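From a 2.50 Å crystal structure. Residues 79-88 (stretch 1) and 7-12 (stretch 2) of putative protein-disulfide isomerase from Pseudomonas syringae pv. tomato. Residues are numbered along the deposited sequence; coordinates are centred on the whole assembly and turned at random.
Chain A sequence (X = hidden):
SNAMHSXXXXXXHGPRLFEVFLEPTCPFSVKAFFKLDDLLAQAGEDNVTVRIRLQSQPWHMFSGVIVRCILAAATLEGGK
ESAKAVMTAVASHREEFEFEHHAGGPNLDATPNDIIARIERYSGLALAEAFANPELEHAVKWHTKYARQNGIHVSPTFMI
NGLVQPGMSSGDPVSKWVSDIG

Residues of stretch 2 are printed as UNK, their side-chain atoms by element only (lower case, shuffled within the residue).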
# COMPACT_ATOMS: atom_id res chain seq x y z
N GLY A 79 -26.80 7.90 -15.83
CA GLY A 79 -25.45 7.79 -15.25
C GLY A 79 -25.36 7.58 -13.73
O GLY A 79 -25.94 6.63 -13.14
N LYS A 80 -24.63 8.50 -13.10
CA LYS A 80 -24.38 8.44 -11.68
C LYS A 80 -25.67 8.52 -10.85
O LYS A 80 -25.72 7.99 -9.73
CB LYS A 80 -23.43 9.56 -11.29
CG LYS A 80 -24.10 10.89 -11.31
CD LYS A 80 -23.24 11.93 -11.91
CE LYS A 80 -22.82 12.90 -10.88
NZ LYS A 80 -22.97 14.27 -11.39
N GLU A 81 -26.71 9.15 -11.39
CA GLU A 81 -27.98 9.22 -10.68
C GLU A 81 -28.67 7.85 -10.62
O GLU A 81 -29.30 7.53 -9.61
CB GLU A 81 -28.91 10.26 -11.29
CG GLU A 81 -28.33 11.67 -11.30
CD GLU A 81 -27.81 12.15 -9.93
OE1 GLU A 81 -28.36 11.73 -8.87
OE2 GLU A 81 -26.85 12.96 -9.91
N SER A 82 -28.51 7.06 -11.68
CA SER A 82 -29.04 5.69 -11.75
C SER A 82 -28.22 4.74 -10.89
O SER A 82 -28.78 3.89 -10.21
CB SER A 82 -29.08 5.18 -13.19
OG SER A 82 -29.91 6.03 -13.97
N ALA A 83 -26.89 4.90 -10.92
CA ALA A 83 -26.02 4.19 -9.98
C ALA A 83 -26.41 4.54 -8.54
O ALA A 83 -26.54 3.65 -7.68
CB ALA A 83 -24.56 4.52 -10.25
N LYS A 84 -26.65 5.83 -8.28
CA LYS A 84 -27.07 6.28 -6.96
C LYS A 84 -28.43 5.65 -6.58
O LYS A 84 -28.60 5.15 -5.46
CB LYS A 84 -27.10 7.80 -6.90
CG LYS A 84 -27.42 8.35 -5.52
CD LYS A 84 -27.95 9.79 -5.63
CE LYS A 84 -28.54 10.27 -4.29
NZ LYS A 84 -29.55 11.34 -4.52
N ALA A 85 -29.36 5.63 -7.53
CA ALA A 85 -30.62 4.90 -7.35
C ALA A 85 -30.39 3.44 -6.91
O ALA A 85 -31.01 2.97 -5.92
CB ALA A 85 -31.45 4.96 -8.61
N VAL A 86 -29.50 2.73 -7.61
CA VAL A 86 -29.17 1.34 -7.25
C VAL A 86 -28.56 1.21 -5.84
O VAL A 86 -28.99 0.34 -5.05
CB VAL A 86 -28.29 0.59 -8.32
CG1 VAL A 86 -27.80 -0.77 -7.76
CG2 VAL A 86 -29.06 0.39 -9.64
N MET A 87 -27.58 2.07 -5.53
CA MET A 87 -26.98 2.11 -4.16
C MET A 87 -28.06 2.37 -3.10
O MET A 87 -28.12 1.66 -2.09
CB MET A 87 -25.82 3.10 -4.04
CG MET A 87 -24.59 2.69 -4.84
SD MET A 87 -23.10 3.59 -4.40
CE MET A 87 -22.92 4.72 -5.70
N THR A 88 -28.93 3.34 -3.36
CA THR A 88 -30.05 3.65 -2.46
C THR A 88 -30.98 2.45 -2.26
O THR A 88 -31.38 2.16 -1.13
CB THR A 88 -30.89 4.85 -2.95
OG1 THR A 88 -30.05 5.98 -3.18
CG2 THR A 88 -32.00 5.19 -1.94
N UNK A 7 -13.99 9.18 -12.48
CA UNK A 7 -14.93 10.22 -12.05
C UNK A 7 -16.41 10.07 -12.46
O UNK A 7 -17.12 11.06 -12.55
c UNK A 7 -14.19 11.89 -13.89
o UNK A 7 -13.67 12.99 -14.22
o UNK A 7 -14.55 11.04 -14.75
c UNK A 7 -14.39 11.63 -12.37
N UNK A 8 -16.90 8.85 -12.67
CA UNK A 8 -18.33 8.69 -12.91
C UNK A 8 -19.10 9.09 -11.64
O UNK A 8 -19.94 10.00 -11.67
c UNK A 8 -18.69 7.26 -13.35
N UNK A 9 -18.76 8.44 -10.53
CA UNK A 9 -19.51 8.59 -9.30
C UNK A 9 -19.03 9.83 -8.55
O UNK A 9 -18.43 9.73 -7.48
c UNK A 9 -20.67 6.11 -10.27
c UNK A 9 -19.36 7.33 -8.46
c UNK A 9 -20.29 6.16 -8.80
c UNK A 9 -19.72 4.84 -8.33
N UNK A 10 -19.31 10.99 -9.13
CA UNK A 10 -18.73 12.24 -8.69
C UNK A 10 -19.77 13.37 -8.63
O UNK A 10 -20.60 13.49 -9.52
o UNK A 10 -16.80 13.64 -9.06
c UNK A 10 -17.59 12.62 -9.62
N UNK A 11 -19.75 14.18 -7.57
CA UNK A 11 -20.70 15.27 -7.39
C UNK A 11 -20.00 16.46 -6.78
O UNK A 11 -19.03 16.32 -6.02
c UNK A 11 -23.77 11.81 -7.55
c UNK A 11 -21.80 10.17 -6.50
n UNK A 11 -24.58 12.83 -7.98
c UNK A 11 -22.64 12.40 -6.93
c UNK A 11 -21.87 14.87 -6.49
c UNK A 11 -23.94 10.41 -7.66
c UNK A 11 -23.99 14.03 -7.66
c UNK A 11 -22.95 9.62 -7.13
c UNK A 11 -22.80 13.82 -7.02
c UNK A 11 -21.64 11.56 -6.40
N UNK A 12 -20.49 17.65 -7.11
CA UNK A 12 -19.89 18.88 -6.63
C UNK A 12 -18.77 19.21 -7.57
O UNK A 12 -18.43 18.39 -8.42

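Position 7 carries two side-chain carbons, the second bearing two oxygens: a carboxylate one carbon removed from the backbone. The group lies beyond the reach of the helix formed by stretch 1. This is Asp7, a charged residue that makes no contact here and can remain partly exposed.

At position 8 there is a single side-chain carbon, a methyl group. Its CA-to-CB bond points sideways, and the CB stays 5.7 Å from Lys80 CB. The residue is Ala8. What meets stretch 1 is its backbone, for Ala8 O lies 3.5 Å from Lys80 CB. The same carbonyl accepts a weak hydrogen bond from the backbone N of position 10, 2.8 Å away, within the turn that leads into the strand.

Position 9 has four side-chain carbons forking at the second, with no heteroatom. Although its CA-to-CB bond points sideways, the branched end comes nearer the helix and meets two apolar groups. This is Leu9: Ala83 CB lies 4.2 Å from Leu9 CD1, and Met87 CE lies 4.1 Å from Leu9 CD2. Ala83 and Met87 are one helical turn apart, so a forked aliphatic side chain can touch both, and its buried setting suits a residue without polar atoms to satisfy.

Position 10 shows one carbon followed by one oxygen; its CA-to-CB bond points away from the helix. It is Ser10, whose hydroxyl is hydrogen-bonded elsewhere in the structure, a suitable arrangement for a small polar group at the start of the strand.

Position 11 bears one carbon and then fused five- and six-membered rings containing eight carbons and one nitrogen. The nitrogen sits near a carboxylate oxygen of Glu81, while the lysine side chain of Lys80 covers one face. Only an indole fits, so this is Trp11. Its NE1 donates a hydrogen bond to Glu81 OE2 at 3.0 Å, with an angle of 158°, the carboxylate lying at the ring edge where the N-H points. Lys80 CE stands 3.5 Å from the centroid of the five-membered ring, a CH-pi contact, and Lys80 NZ lies 4.2 Å from the same centroid, over the face, a cation-pi interaction.

Position 12 has no side-chain atoms and is Gly12. Its phi of 85° is a backbone conformation that favours glycine.

The contact combines apolar packing at Leu9 with polar and cation-pi contacts at Trp11. Successive turns of the helix bring Lys80, Ala83 and Met87 toward stretch 2; Glu81 starts away from it, but its side chain bends back to reach the indole.

Stretch 2 7-12: DALSWG
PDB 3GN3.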